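Local structure of YbbR family protein (Desulfitobacterium hafniense, 3LYW) at residues 7-12 with 59-64. The protein is of unknown function but probably represents one YbbR domain, an all-beta module of a longer YbbR family protein. Sequence-based numbering, arbitrary orientation.
Sequences LSLIAK and YEVKVE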
loop_
_atom_site.group_PDB
_atom_site.type_symbol
_atom_site.label_atom_id
_atom_site.label_comp_id
_atom_site.label_asym_id
_atom_site.label_seq_id
_atom_site.Cartn_x
_atom_site.Cartn_y
_atom_site.Cartn_z
ATOM N N LEU A 7 5.131 5.672 3.593
ATOM C CA LEU A 7 4.021 5.961 2.696
ATOM C C LEU A 7 2.687 5.574 3.311
ATOM O O LEU A 7 2.617 4.665 4.149
ATOM C CB LEU A 7 4.199 5.189 1.391
ATOM C CG LEU A 7 5.576 5.287 0.745
ATOM C CD1 LEU A 7 5.644 4.313 -0.417
ATOM C CD2 LEU A 7 5.849 6.712 0.300
ATOM N N SER A 8 1.629 6.269 2.910
ATOM C CA SER A 8 0.310 5.930 3.407
ATOM C C SER A 8 -0.174 4.777 2.523
ATOM O O SER A 8 0.245 4.647 1.365
ATOM C CB SER A 8 -0.623 7.136 3.309
ATOM O OG SER A 8 -0.647 7.649 1.998
ATOM N N LEU A 9 -1.038 3.934 3.075
ATOM C CA LEU A 9 -1.558 2.783 2.347
ATOM C C LEU A 9 -2.916 3.079 1.729
ATOM O O LEU A 9 -3.808 3.602 2.392
ATOM C CB LEU A 9 -1.666 1.579 3.288
ATOM C CG LEU A 9 -2.041 0.229 2.657
ATOM C CD1 LEU A 9 -1.052 -0.128 1.563
ATOM C CD2 LEU A 9 -2.060 -0.847 3.725
ATOM N N ILE A 10 -3.053 2.745 0.452
ATOM C CA ILE A 10 -4.279 2.980 -0.302
ATOM C C ILE A 10 -4.883 1.680 -0.807
ATOM O O ILE A 10 -4.163 0.763 -1.212
ATOM C CB ILE A 10 -4.004 3.884 -1.515
ATOM C CG1 ILE A 10 -3.563 5.262 -1.027
ATOM C CG2 ILE A 10 -5.244 3.988 -2.393
ATOM C CD1 ILE A 10 -4.513 5.878 -0.016
ATOM N N ALA A 11 -6.206 1.592 -0.776
ATOM C CA ALA A 11 -6.852 0.382 -1.254
ATOM C C ALA A 11 -7.308 0.579 -2.692
ATOM O O ALA A 11 -7.903 1.598 -3.012
ATOM C CB ALA A 11 -8.036 0.049 -0.375
ATOM N N LYS A 12 -7.017 -0.389 -3.554
ATOM C CA LYS A 12 -7.448 -0.309 -4.945
ATOM C C LYS A 12 -8.505 -1.381 -5.229
ATOM O O LYS A 12 -8.532 -2.441 -4.597
ATOM C CB LYS A 12 -6.257 -0.496 -5.882
ATOM C CG LYS A 12 -5.136 0.499 -5.680
ATOM C CD LYS A 12 -5.519 1.910 -6.118
ATOM C CE LYS A 12 -4.311 2.844 -6.040
ATOM N NZ LYS A 12 -4.640 4.239 -6.439
ATOM N N TYR A 59 -3.861 -9.070 2.788
ATOM C CA TYR A 59 -3.490 -8.545 1.491
ATOM C C TYR A 59 -2.017 -8.186 1.471
ATOM O O TYR A 59 -1.481 -7.657 2.443
ATOM C CB TYR A 59 -4.341 -7.311 1.167
ATOM C CG TYR A 59 -5.825 -7.601 1.102
ATOM C CD1 TYR A 59 -6.412 -8.114 -0.059
ATOM C CD2 TYR A 59 -6.646 -7.377 2.207
ATOM C CE1 TYR A 59 -7.773 -8.390 -0.114
ATOM C CE2 TYR A 59 -8.016 -7.658 2.158
ATOM C CZ TYR A 59 -8.568 -8.161 0.995
ATOM O OH TYR A 59 -9.918 -8.424 0.946
ATOM N N GLU A 60 -1.368 -8.489 0.355
ATOM C CA GLU A 60 0.039 -8.186 0.176
ATOM C C GLU A 60 0.206 -6.698 -0.113
ATOM O O GLU A 60 -0.460 -6.150 -0.990
ATOM C CB GLU A 60 0.597 -8.978 -1.000
ATOM C CG GLU A 60 2.071 -8.777 -1.232
ATOM C CD GLU A 60 2.503 -9.259 -2.611
ATOM O OE1 GLU A 60 2.032 -10.334 -3.042
ATOM O OE2 GLU A 60 3.314 -8.563 -3.262
ATOM N N VAL A 61 1.108 -6.053 0.613
ATOM C CA VAL A 61 1.353 -4.633 0.418
ATOM C C VAL A 61 2.292 -4.466 -0.768
ATOM O O VAL A 61 3.315 -5.146 -0.864
ATOM C CB VAL A 61 1.999 -3.994 1.672
ATOM C CG1 VAL A 61 2.196 -2.483 1.450
ATOM C CG2 VAL A 61 1.141 -4.251 2.884
ATOM N N LYS A 62 1.928 -3.575 -1.680
ATOM C CA LYS A 62 2.746 -3.307 -2.851
ATOM C C LYS A 62 3.029 -1.812 -2.917
ATOM O O LYS A 62 2.381 -1.031 -2.231
ATOM C CB LYS A 62 1.992 -3.755 -4.102
ATOM C CG LYS A 62 1.583 -5.228 -4.062
ATOM C CD LYS A 62 0.469 -5.516 -5.056
ATOM C CE LYS A 62 -0.022 -6.950 -4.935
ATOM N NZ LYS A 62 -1.308 -7.170 -5.661
ATOM N N VAL A 63 3.980 -1.408 -3.750
ATOM C CA VAL A 63 4.315 0.003 -3.875
ATOM C C VAL A 63 4.154 0.503 -5.300
ATOM O O VAL A 63 4.557 -0.159 -6.250
ATOM C CB VAL A 63 5.758 0.278 -3.401
ATOM C CG1 VAL A 63 6.109 1.734 -3.612
ATOM C CG2 VAL A 63 5.893 -0.089 -1.936
ATOM N N GLU A 64 3.558 1.679 -5.450
ATOM C CA GLU A 64 3.381 2.231 -6.787
ATOM C C GLU A 64 4.781 2.487 -7.341
ATOM O O GLU A 64 5.680 2.877 -6.600
ATOM C CB GLU A 64 2.589 3.540 -6.731
ATOM C CG GLU A 64 1.304 3.436 -5.932
ATOM C CD GLU A 64 0.477 4.708 -5.990
ATOM O OE1 GLU A 64 1.063 5.801 -5.832
ATOM O OE2 GLU A 64 -0.757 4.617 -6.182
HETATM O O HOH W 1 -3.025 6.207 -5.451
#
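Leu9 and Val61 meet through one methyl each, both residues buried, with CD1 of Leu9 4.0 Å from CG1 of Val61. The CB of Leu9 starts off beside segment 59-64 rather than at it; with CG anti to the backbone N (chi1 -173°), the isobutyl group swings across and brings one methyl over. Leu9 also lies on Leu24 and Ala45, Val61 on Val27, Ile74 and Val79. Further along, the side chain of Leu7 sets out toward segment 59-64, and its CD1 stops 4.1 Å from CG1 of Val63, the two side chains meeting at about a right angle.

No hydrogen bond joins the segments directly, and their touching parts run 94° apart. They lie on strand 4-12 and on strand 55-63 of one mixed sheet, with Glu64 just past the end of the latter; strand 44-48 joins the two, pairing parallel with the first and antiparallel with the second. The direct contacts are between side chains, near the centre of the domain.

A polar pair spans the segments as well: Lys12, which is exposed, bends at chi2 (-70°) and carries NZ toward Glu64, whose OE2 lies 3.9 Å away, a long salt bridge. A water fills in, accepting from Lys12 NZ at 2.7 Å and donating to Glu64 OE2 at 2.9 Å, while OE1 of Glu64 takes a weak hydrogen bond from Phe44 N.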